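Local coordinates for protein ribonuclease H (Uncultured organism, PDB 3U3G) that probably cleaves the RNA strand of RNA/DNA hybrids, as a type 1 ribonuclease H, at residues A[47-55]-A[74-85]. Numbering follows the deposited sequence.
Sequences VAEYEALIR and VRMDSELIVRQM
Tyr-50 meets helix 79-85 with both its hydroxyl and its ring. Tyr-50 OH donates to Gln-84 OE1 over 2.8 Å. The donor lies 61° out of the amide's carbonyl plane, while that oxygen sits in the ring plane at the edge. Ring and amide are nearly perpendicular, 81° apart. Over one face comes Met-85 CE, carried there by bends of its chain at chi2 and chi3, 3.6 Å from the Tyr-50 ring centroid, a CH-pi contact that the sulfur extends as a more distant Met-aromatic one. A phenylalanine here would lack the hydroxyl and would probably leave Gln-84 OE1 without this donor and the amide freer to turn. The same Met-85 CE touches Leu-53 CD1 at 3.7 Å, and Met-76 CE presses on Leu-53 CD1 from the sheet at 3.3 Å, closer than usual for two carbons. In the RNase H fold, helix 45-60 packs here on strand 71-76, which lies between strands 3-12 and 115-118 of the mixed sheet, and on the short helix that follows it. Glu-49, whose OE2 lies near Asp-9 OD1 of strand 3-12, lays its CB against Ile-81 CD1 (3.5 Å). Ser-78 OG accepts from Ile-81 N, with an N-H...O angle of 161°, which N-caps helix 79-85. Further out, Phe-100 and Ile-103 of helix 94-110 also pack on Tyr-50.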
# COMPACT_ATOMS: atom_id res chain seq x y z
N VAL A 47 4.43 -0.32 10.41
CA VAL A 47 3.55 -1.47 10.27
C VAL A 47 2.31 -1.12 9.46
O VAL A 47 1.98 -1.85 8.51
CB VAL A 47 3.20 -2.12 11.60
CG1 VAL A 47 2.03 -3.10 11.44
CG2 VAL A 47 4.42 -2.84 12.16
N ALA A 48 1.70 0.03 9.73
CA ALA A 48 0.58 0.50 8.92
C ALA A 48 0.90 0.65 7.44
O ALA A 48 0.10 0.26 6.60
CB ALA A 48 -0.04 1.78 9.51
N GLU A 49 2.07 1.20 7.10
CA GLU A 49 2.47 1.30 5.70
C GLU A 49 2.52 -0.08 5.05
O GLU A 49 2.13 -0.26 3.89
CB GLU A 49 3.84 1.97 5.56
CG GLU A 49 3.85 3.49 5.79
CD GLU A 49 3.82 4.32 4.50
OE1 GLU A 49 3.33 3.83 3.45
OE2 GLU A 49 4.25 5.49 4.54
N TYR A 50 3.08 -1.05 5.78
CA TYR A 50 3.19 -2.41 5.24
C TYR A 50 1.82 -3.07 5.13
O TYR A 50 1.52 -3.72 4.13
CB TYR A 50 4.10 -3.27 6.11
CG TYR A 50 5.58 -3.20 5.78
CD1 TYR A 50 6.22 -1.98 5.55
CD2 TYR A 50 6.36 -4.34 5.76
CE1 TYR A 50 7.57 -1.93 5.26
CE2 TYR A 50 7.72 -4.28 5.55
CZ TYR A 50 8.32 -3.08 5.27
OH TYR A 50 9.67 -3.04 4.97
N GLU A 51 0.95 -2.81 6.11
CA GLU A 51 -0.41 -3.35 6.04
C GLU A 51 -1.17 -2.77 4.86
O GLU A 51 -2.02 -3.44 4.28
CB GLU A 51 -1.17 -3.09 7.35
CG GLU A 51 -0.71 -3.87 8.57
CD GLU A 51 -1.17 -5.33 8.57
OE1 GLU A 51 -1.55 -5.88 7.50
OE2 GLU A 51 -1.06 -5.95 9.66
N ALA A 52 -0.91 -1.51 4.50
CA ALA A 52 -1.59 -0.92 3.36
C ALA A 52 -1.19 -1.61 2.07
O ALA A 52 -2.03 -1.87 1.20
CB ALA A 52 -1.31 0.57 3.29
N LEU A 53 0.09 -1.98 1.95
CA LEU A 53 0.53 -2.78 0.80
C LEU A 53 -0.16 -4.16 0.78
O LEU A 53 -0.56 -4.63 -0.29
CB LEU A 53 2.05 -2.96 0.80
CG LEU A 53 2.90 -1.73 0.52
CD1 LEU A 53 4.34 -1.99 0.95
CD2 LEU A 53 2.83 -1.42 -0.97
N ILE A 54 -0.20 -4.83 1.93
CA ILE A 54 -0.88 -6.12 2.01
C ILE A 54 -2.35 -6.01 1.57
O ILE A 54 -2.83 -6.81 0.78
CB ILE A 54 -0.74 -6.71 3.41
CG1 ILE A 54 0.73 -7.05 3.67
CG2 ILE A 54 -1.62 -7.94 3.57
CD1 ILE A 54 1.03 -7.41 5.10
N ARG A 55 -3.01 -4.94 1.99
CA ARG A 55 -4.39 -4.69 1.60
C ARG A 55 -4.51 -4.39 0.11
O ARG A 55 -5.39 -4.93 -0.55
CB ARG A 55 -4.99 -3.56 2.42
CG ARG A 55 -6.34 -3.04 1.91
CD ARG A 55 -7.47 -4.09 1.93
NE ARG A 55 -8.76 -3.51 1.52
CZ ARG A 55 -9.59 -2.90 2.36
NH1 ARG A 55 -10.68 -2.29 1.88
NH2 ARG A 55 -9.35 -2.91 3.66
N VAL A 74 2.98 0.18 -8.15
CA VAL A 74 2.63 0.70 -6.83
C VAL A 74 3.48 1.93 -6.53
O VAL A 74 4.71 1.88 -6.66
CB VAL A 74 2.89 -0.35 -5.72
CG1 VAL A 74 2.72 0.30 -4.34
CG2 VAL A 74 1.95 -1.52 -5.88
N ARG A 75 2.81 3.05 -6.30
CA ARG A 75 3.43 4.33 -5.98
C ARG A 75 3.33 4.63 -4.50
O ARG A 75 2.26 4.51 -3.90
CB ARG A 75 2.77 5.44 -6.79
CG ARG A 75 2.97 5.24 -8.29
CD ARG A 75 2.23 6.25 -9.14
NE ARG A 75 2.49 6.00 -10.56
CZ ARG A 75 2.02 6.74 -11.55
NH1 ARG A 75 1.25 7.78 -11.29
NH2 ARG A 75 2.24 6.37 -12.81
N MET A 76 4.47 4.96 -3.89
CA MET A 76 4.52 5.25 -2.46
C MET A 76 5.35 6.49 -2.26
O MET A 76 6.35 6.69 -2.95
CB MET A 76 5.22 4.10 -1.74
CG MET A 76 4.56 2.75 -1.94
SD MET A 76 5.46 1.42 -1.12
CE MET A 76 4.49 1.21 0.37
N ASP A 77 5.02 7.27 -1.24
CA ASP A 77 5.81 8.45 -0.94
C ASP A 77 6.91 8.23 0.10
O ASP A 77 7.70 9.14 0.36
CB ASP A 77 4.93 9.67 -0.62
CG ASP A 77 4.18 9.54 0.71
OD1 ASP A 77 3.57 8.48 0.93
OD2 ASP A 77 3.88 10.60 1.31
N SER A 78 7.17 6.97 0.42
CA SER A 78 8.30 6.63 1.27
C SER A 78 9.41 6.02 0.41
O SER A 78 9.28 4.89 -0.06
CB SER A 78 7.88 5.62 2.34
OG SER A 78 9.02 5.06 2.99
N GLU A 79 10.50 6.75 0.22
CA GLU A 79 11.59 6.21 -0.56
C GLU A 79 12.19 4.97 0.12
O GLU A 79 12.54 4.00 -0.54
CB GLU A 79 12.67 7.26 -0.86
CG GLU A 79 13.71 6.71 -1.82
CD GLU A 79 14.73 7.71 -2.30
OE1 GLU A 79 14.66 8.89 -1.90
OE2 GLU A 79 15.56 7.31 -3.13
N LEU A 80 12.33 5.03 1.44
CA LEU A 80 12.84 3.89 2.19
C LEU A 80 12.03 2.62 1.92
O LEU A 80 12.59 1.58 1.60
CB LEU A 80 12.85 4.19 3.68
CG LEU A 80 13.26 3.03 4.58
CD1 LEU A 80 14.69 2.62 4.29
CD2 LEU A 80 13.11 3.43 6.04
N ILE A 81 10.71 2.71 2.00
CA ILE A 81 9.91 1.51 1.83
C ILE A 81 9.96 1.01 0.39
O ILE A 81 10.07 -0.18 0.14
CB ILE A 81 8.47 1.72 2.30
CG1 ILE A 81 8.46 1.95 3.82
CG2 ILE A 81 7.63 0.48 1.96
CD1 ILE A 81 7.12 2.36 4.36
N VAL A 82 10.02 1.93 -0.56
CA VAL A 82 10.21 1.52 -1.96
C VAL A 82 11.53 0.77 -2.16
O VAL A 82 11.54 -0.32 -2.74
CB VAL A 82 10.14 2.73 -2.90
CG1 VAL A 82 10.58 2.34 -4.30
CG2 VAL A 82 8.72 3.30 -2.93
N ARG A 83 12.62 1.28 -1.59
CA ARG A 83 13.90 0.61 -1.74
C ARG A 83 13.93 -0.74 -1.04
O ARG A 83 14.61 -1.65 -1.48
CB ARG A 83 15.05 1.51 -1.28
CG ARG A 83 15.18 2.84 -2.03
CD ARG A 83 15.22 2.72 -3.56
NE ARG A 83 15.05 4.06 -4.13
CZ ARG A 83 14.24 4.37 -5.14
NH1 ARG A 83 13.60 3.45 -5.87
NH2 ARG A 83 14.06 5.65 -5.44
N GLN A 84 13.24 -0.82 0.10
CA GLN A 84 13.11 -2.09 0.81
C GLN A 84 12.35 -3.10 -0.05
O GLN A 84 12.80 -4.22 -0.25
CB GLN A 84 12.37 -1.88 2.14
CG GLN A 84 13.24 -1.19 3.19
CD GLN A 84 12.47 -0.84 4.45
OE1 GLN A 84 11.24 -0.74 4.46
NE2 GLN A 84 13.22 -0.51 5.50
N MET A 85 11.22 -2.66 -0.60
CA MET A 85 10.38 -3.55 -1.40
C MET A 85 11.07 -4.02 -2.67
O MET A 85 10.87 -5.15 -3.11
CB MET A 85 9.04 -2.86 -1.73
CG MET A 85 8.13 -2.64 -0.53
SD MET A 85 7.62 -4.18 0.25
CE MET A 85 7.46 -3.66 1.96